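Local coordinates for beta-amyloid-like protein (Caenorhabditis elegans, PDB 3K66) that belongs to the amyloid precursor protein family, binds heparin through its extracellular E2 domain and probably takes part in cell adhesion and neuronal development, at residues L130-Y133 against I134-E137; A198-Y201 against W202-R206. One frame throughout, in Å; residues are numbered along the deposited sequence.

Interaction 1: L130-Y133 against I134-E137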
loop_
_atom_site.group_PDB
_atom_site.type_symbol
_atom_site.label_atom_id
_atom_site.label_comp_id
_atom_site.label_asym_id
_atom_site.label_seq_id
_atom_site.Cartn_x
_atom_site.Cartn_y
_atom_site.Cartn_z
ATOM N N LEU A 130 12.696 14.126 -17.546
ATOM C CA LEU A 130 11.241 14.158 -17.621
ATOM C C LEU A 130 10.646 12.773 -17.359
ATOM O O LEU A 130 9.761 12.620 -16.509
ATOM C CB LEU A 130 10.821 14.656 -19.001
ATOM C CG LEU A 130 9.382 15.126 -19.132
ATOM C CD1 LEU A 130 9.110 16.166 -18.057
ATOM C CD2 LEU A 130 9.169 15.738 -20.513
ATOM N N LYS A 131 11.152 11.772 -18.084
ATOM C CA LYS A 131 10.674 10.400 -17.940
ATOM C C LYS A 131 10.788 9.941 -16.498
ATOM O O LYS A 131 9.968 9.161 -16.014
ATOM C CB LYS A 131 11.450 9.446 -18.856
ATOM C CG LYS A 131 11.459 9.902 -20.307
ATOM C CD LYS A 131 11.513 8.761 -21.317
ATOM C CE LYS A 131 12.922 8.231 -21.494
ATOM N NZ LYS A 131 13.023 7.302 -22.658
ATOM N N ALA A 132 11.801 10.432 -15.795
ATOM C CA ALA A 132 11.976 10.058 -14.397
ATOM C C ALA A 132 10.836 10.670 -13.585
ATOM O O ALA A 132 10.212 10.015 -12.740
ATOM C CB ALA A 132 13.318 10.552 -13.886
ATOM N N TYR A 133 10.564 11.939 -13.857
ATOM C CA TYR A 133 9.497 12.634 -13.155
ATOM C C TYR A 133 8.167 11.946 -13.412
ATOM O O TYR A 133 7.342 11.813 -12.499
ATOM C CB TYR A 133 9.424 14.092 -13.608
ATOM C CG TYR A 133 8.224 14.800 -13.061
ATOM C CD1 TYR A 133 8.106 15.080 -11.698
ATOM C CD2 TYR A 133 7.167 15.129 -13.900
ATOM C CE1 TYR A 133 6.954 15.665 -11.192
ATOM C CE2 TYR A 133 6.010 15.710 -13.419
ATOM C CZ TYR A 133 5.905 15.976 -12.061
ATOM O OH TYR A 133 4.736 16.546 -11.574
ATOM N N ILE A 134 7.957 11.524 -14.656
ATOM C CA ILE A 134 6.732 10.842 -15.042
ATOM C C ILE A 134 6.591 9.518 -14.301
ATOM O O ILE A 134 5.544 9.201 -13.743
ATOM C CB ILE A 134 6.723 10.573 -16.567
ATOM C CG1 ILE A 134 6.389 11.875 -17.297
ATOM C CG2 ILE A 134 5.714 9.464 -16.924
ATOM C CD1 ILE A 134 6.376 11.739 -18.787
ATOM N N ARG A 135 7.659 8.736 -14.307
ATOM C CA ARG A 135 7.662 7.444 -13.628
ATOM C C ARG A 135 7.224 7.697 -12.194
ATOM O O ARG A 135 6.360 6.993 -11.675
ATOM C CB ARG A 135 9.081 6.851 -13.655
ATOM C CG ARG A 135 9.190 5.512 -14.372
ATOM C CD ARG A 135 10.620 4.995 -14.468
ATOM N NE ARG A 135 11.367 5.696 -15.497
ATOM C CZ ARG A 135 12.406 6.478 -15.249
ATOM N NH1 ARG A 135 12.805 6.640 -13.992
ATOM N NH2 ARG A 135 13.033 7.095 -16.254
ATOM N N ALA A 136 7.808 8.727 -11.573
ATOM C CA ALA A 136 7.508 9.080 -10.181
ATOM C C ALA A 136 6.032 9.319 -9.913
ATOM O O ALA A 136 5.439 8.694 -9.036
ATOM C CB ALA A 136 8.308 10.303 -9.763
ATOM N N GLU A 137 5.445 10.255 -10.648
ATOM C CA GLU A 137 4.029 10.540 -10.477
ATOM C C GLU A 137 3.189 9.285 -10.766
ATOM O O GLU A 137 2.279 8.938 -9.999
ATOM C CB GLU A 137 3.612 11.689 -11.394
ATOM C CG GLU A 137 4.263 12.997 -11.010
ATOM C CD GLU A 137 3.491 13.720 -9.934
ATOM O OE1 GLU A 137 2.749 13.051 -9.189
ATOM O OE2 GLU A 137 3.619 14.959 -9.825
#
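L130 to E137 form two turns of helix 123-154, and each residue of L130-Y133 accepts a backbone bond from the residue four places on. I134 N to L130 O measures 2.8 Å, and E137 N to Y133 O, the straightest of the four, 3.1 Å. The main side-chain pair is Y133 with E137. With CG anti to the backbone N (chi1 172°), the Y133 ring leans outward and toward the next turn, where E137 lies. E137 CG sits over one ring face, a CH-pi contact 4.0 Å from the centroid. The E137 chain then bends at chi2 (-85°), bringing OE2 to 2.6 Å from Y133 OH in a weak hydrogen bond. Ring and carboxylate planes stand 85° apart. K103 and R176 form salt bridges to the same carboxylate. A phenylalanine here lacks the hydroxyl, and the E137 carboxylate would probably be freer to turn. On another side, the R135 guanidinium lies over the backbone of K131 and A132, with NH1 3.5 Å from A132 CA. R135 NE is hydrogen-bonded to Y201 OH. This is i to i+4 pairing on a helix packed among helices 55-119, 163-182 and 195-209 in the all-helical E2 domain.

Interaction 2: A198-Y201 against W202-R206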
loop_
_atom_site.group_PDB
_atom_site.type_symbol
_atom_site.label_atom_id
_atom_site.label_comp_id
_atom_site.label_asym_id
_atom_site.label_seq_id
_atom_site.Cartn_x
_atom_site.Cartn_y
_atom_site.Cartn_z
ATOM N N ALA A 198 8.087 12.026 -24.741
ATOM C CA ALA A 198 7.689 11.934 -23.340
ATOM C C ALA A 198 6.214 11.574 -23.188
ATOM O O ALA A 198 5.856 10.799 -22.301
ATOM C CB ALA A 198 7.973 13.271 -22.623
ATOM N N VAL A 199 5.356 12.139 -24.047
ATOM C CA VAL A 199 3.912 11.867 -23.969
ATOM C C VAL A 199 3.618 10.386 -24.229
ATOM O O VAL A 199 2.860 9.754 -23.493
ATOM C CB VAL A 199 3.075 12.735 -24.967
ATOM C CG1 VAL A 199 1.621 12.318 -24.908
ATOM C CG2 VAL A 199 3.169 14.218 -24.615
ATOM N N THR A 200 4.212 9.834 -25.284
ATOM C CA THR A 200 4.020 8.422 -25.587
ATOM C C THR A 200 4.567 7.588 -24.421
ATOM O O THR A 200 3.941 6.615 -23.961
ATOM C CB THR A 200 4.718 8.046 -26.892
ATOM O OG1 THR A 200 4.220 8.885 -27.940
ATOM C CG2 THR A 200 4.448 6.566 -27.245
ATOM N N TYR A 201 5.727 7.999 -23.922
ATOM C CA TYR A 201 6.337 7.309 -22.800
ATOM C C TYR A 201 5.360 7.273 -21.647
ATOM O O TYR A 201 5.240 6.273 -20.941
ATOM C CB TYR A 201 7.611 8.010 -22.337
ATOM C CG TYR A 201 8.246 7.346 -21.129
ATOM C CD1 TYR A 201 8.940 6.142 -21.244
ATOM C CD2 TYR A 201 8.144 7.930 -19.864
ATOM C CE1 TYR A 201 9.515 5.544 -20.132
ATOM C CE2 TYR A 201 8.711 7.344 -18.756
ATOM C CZ TYR A 201 9.397 6.149 -18.897
ATOM O OH TYR A 201 9.972 5.568 -17.789
ATOM N N TRP A 202 4.664 8.381 -21.443
ATOM C CA TRP A 202 3.687 8.464 -20.361
ATOM C C TRP A 202 2.561 7.461 -20.608
ATOM O O TRP A 202 2.205 6.707 -19.721
ATOM C CB TRP A 202 3.150 9.891 -20.274
ATOM C CG TRP A 202 2.110 10.145 -19.253
ATOM C CD1 TRP A 202 1.855 9.415 -18.128
ATOM C CD2 TRP A 202 1.299 11.316 -19.153
ATOM N NE1 TRP A 202 0.948 10.077 -17.320
ATOM C CE2 TRP A 202 0.596 11.242 -17.931
ATOM C CE3 TRP A 202 1.110 12.421 -19.979
ATOM C CZ2 TRP A 202 -0.281 12.241 -17.512
ATOM C CZ3 TRP A 202 0.235 13.425 -19.567
ATOM C CH2 TRP A 202 -0.452 13.330 -18.336
ATOM N N LYS A 203 2.014 7.435 -21.819
ATOM C CA LYS A 203 0.944 6.496 -22.126
ATOM C C LYS A 203 1.484 5.065 -22.001
ATOM O O LYS A 203 0.848 4.190 -21.395
ATOM C CB LYS A 203 0.390 6.749 -23.535
ATOM C CG LYS A 203 -0.550 5.677 -24.069
ATOM C CD LYS A 203 0.210 4.561 -24.802
ATOM C CE LYS A 203 -0.707 3.773 -25.756
ATOM N NZ LYS A 203 -1.912 3.217 -25.043
ATOM N N ASP A 204 2.669 4.839 -22.570
ATOM C CA ASP A 204 3.290 3.525 -22.497
ATOM C C ASP A 204 3.573 3.140 -21.048
ATOM O O ASP A 204 3.202 2.060 -20.600
ATOM C CB ASP A 204 4.584 3.470 -23.324
ATOM C CG ASP A 204 4.307 3.334 -24.809
ATOM O OD1 ASP A 204 3.275 2.705 -25.128
ATOM O OD2 ASP A 204 5.101 3.837 -25.646
ATOM N N TYR A 205 4.219 4.024 -20.296
ATOM C CA TYR A 205 4.523 3.712 -18.912
ATOM C C TYR A 205 3.278 3.426 -18.099
ATOM O O TYR A 205 3.274 2.514 -17.296
ATOM C CB TYR A 205 5.294 4.833 -18.239
ATOM C CG TYR A 205 5.834 4.389 -16.902
ATOM C CD1 TYR A 205 6.958 3.562 -16.827
ATOM C CD2 TYR A 205 5.215 4.770 -15.715
ATOM C CE1 TYR A 205 7.452 3.128 -15.600
ATOM C CE2 TYR A 205 5.699 4.346 -14.482
ATOM C CZ TYR A 205 6.824 3.525 -14.436
ATOM O OH TYR A 205 7.350 3.132 -13.232
ATOM N N ARG A 206 2.222 4.211 -18.273
ATOM C CA ARG A 206 1.008 3.936 -17.518
ATOM C C ARG A 206 0.443 2.568 -17.914
ATOM O O ARG A 206 0.053 1.776 -17.053
ATOM C CB ARG A 206 -0.055 5.003 -17.737
ATOM C CG ARG A 206 -1.369 4.595 -17.112
ATOM C CD ARG A 206 -2.408 5.689 -17.181
ATOM N NE ARG A 206 -2.026 6.809 -16.330
ATOM C CZ ARG A 206 -2.733 7.926 -16.205
ATOM N NH1 ARG A 206 -3.859 8.044 -16.891
ATOM N NH2 ARG A 206 -2.313 8.924 -15.417
#
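A198-R206 belongs to helix 195-209, a short helix late in the chain that packs on helices 123-154 and 163-182. A198 to Y201 each accept a backbone hydrogen bond from the residue four places on, W202 to Y205. W202 N reaches A198 O at 2.8 Å, and K203 N reaches V199 O at 3.0 Å. The side-chain contact is carried by Y201 and Y205. Both have CG anti to the backbone N (chi1 178° and -169°), which sends the two rings off the helix alongside one another. Their planes differ by 26°, but the offset is large, with centroids 5.7 Å apart and little ring-on-ring overlap. Y201 OH lies 3.7 Å from Y205 CD1, and Y205 CB sits over one face of the Y201 ring, near its rim. The Y201 hydroxyl is hydrogen-bonded to R135 of helix 123-154. On a more exposed side, the T200 methyl CG2 packs beside D204 OD2, 3.2 Å away. T200 OG1 turns back to the carbonyl of P196. The W202 indole leads away from this turn to I177, N178 and L181, and its NE1 makes a weak hydrogen bond to E138. The pattern is that of an amphipathic helix laid on a helical bundle, with tyrosines and tryptophan on the packed side and threonine, lysine and aspartate outward.

Overall arrangement
Both interactions are local pairings within single helices, and their centres lie about 10 Å apart. Interaction 1 is mostly buried. Its helix, 123-154, meets helices 55-119, 163-182 and 195-209. Interaction 2 lies at the surface on helix 195-209, which rests against helices 123-154 and 163-182. The two touch directly: K131 packs on the Y201 ring, L130 meets A198, and R135 lies against Y205 while its bond to Y201 joins the two contacts. Their chemistry differs accordingly. Interaction 1 places a carboxylate and a tyrosine hydroxyl inside the bundle among basic partners. Interaction 2 sets slid aromatic rings against the bundle and polar side chains outward.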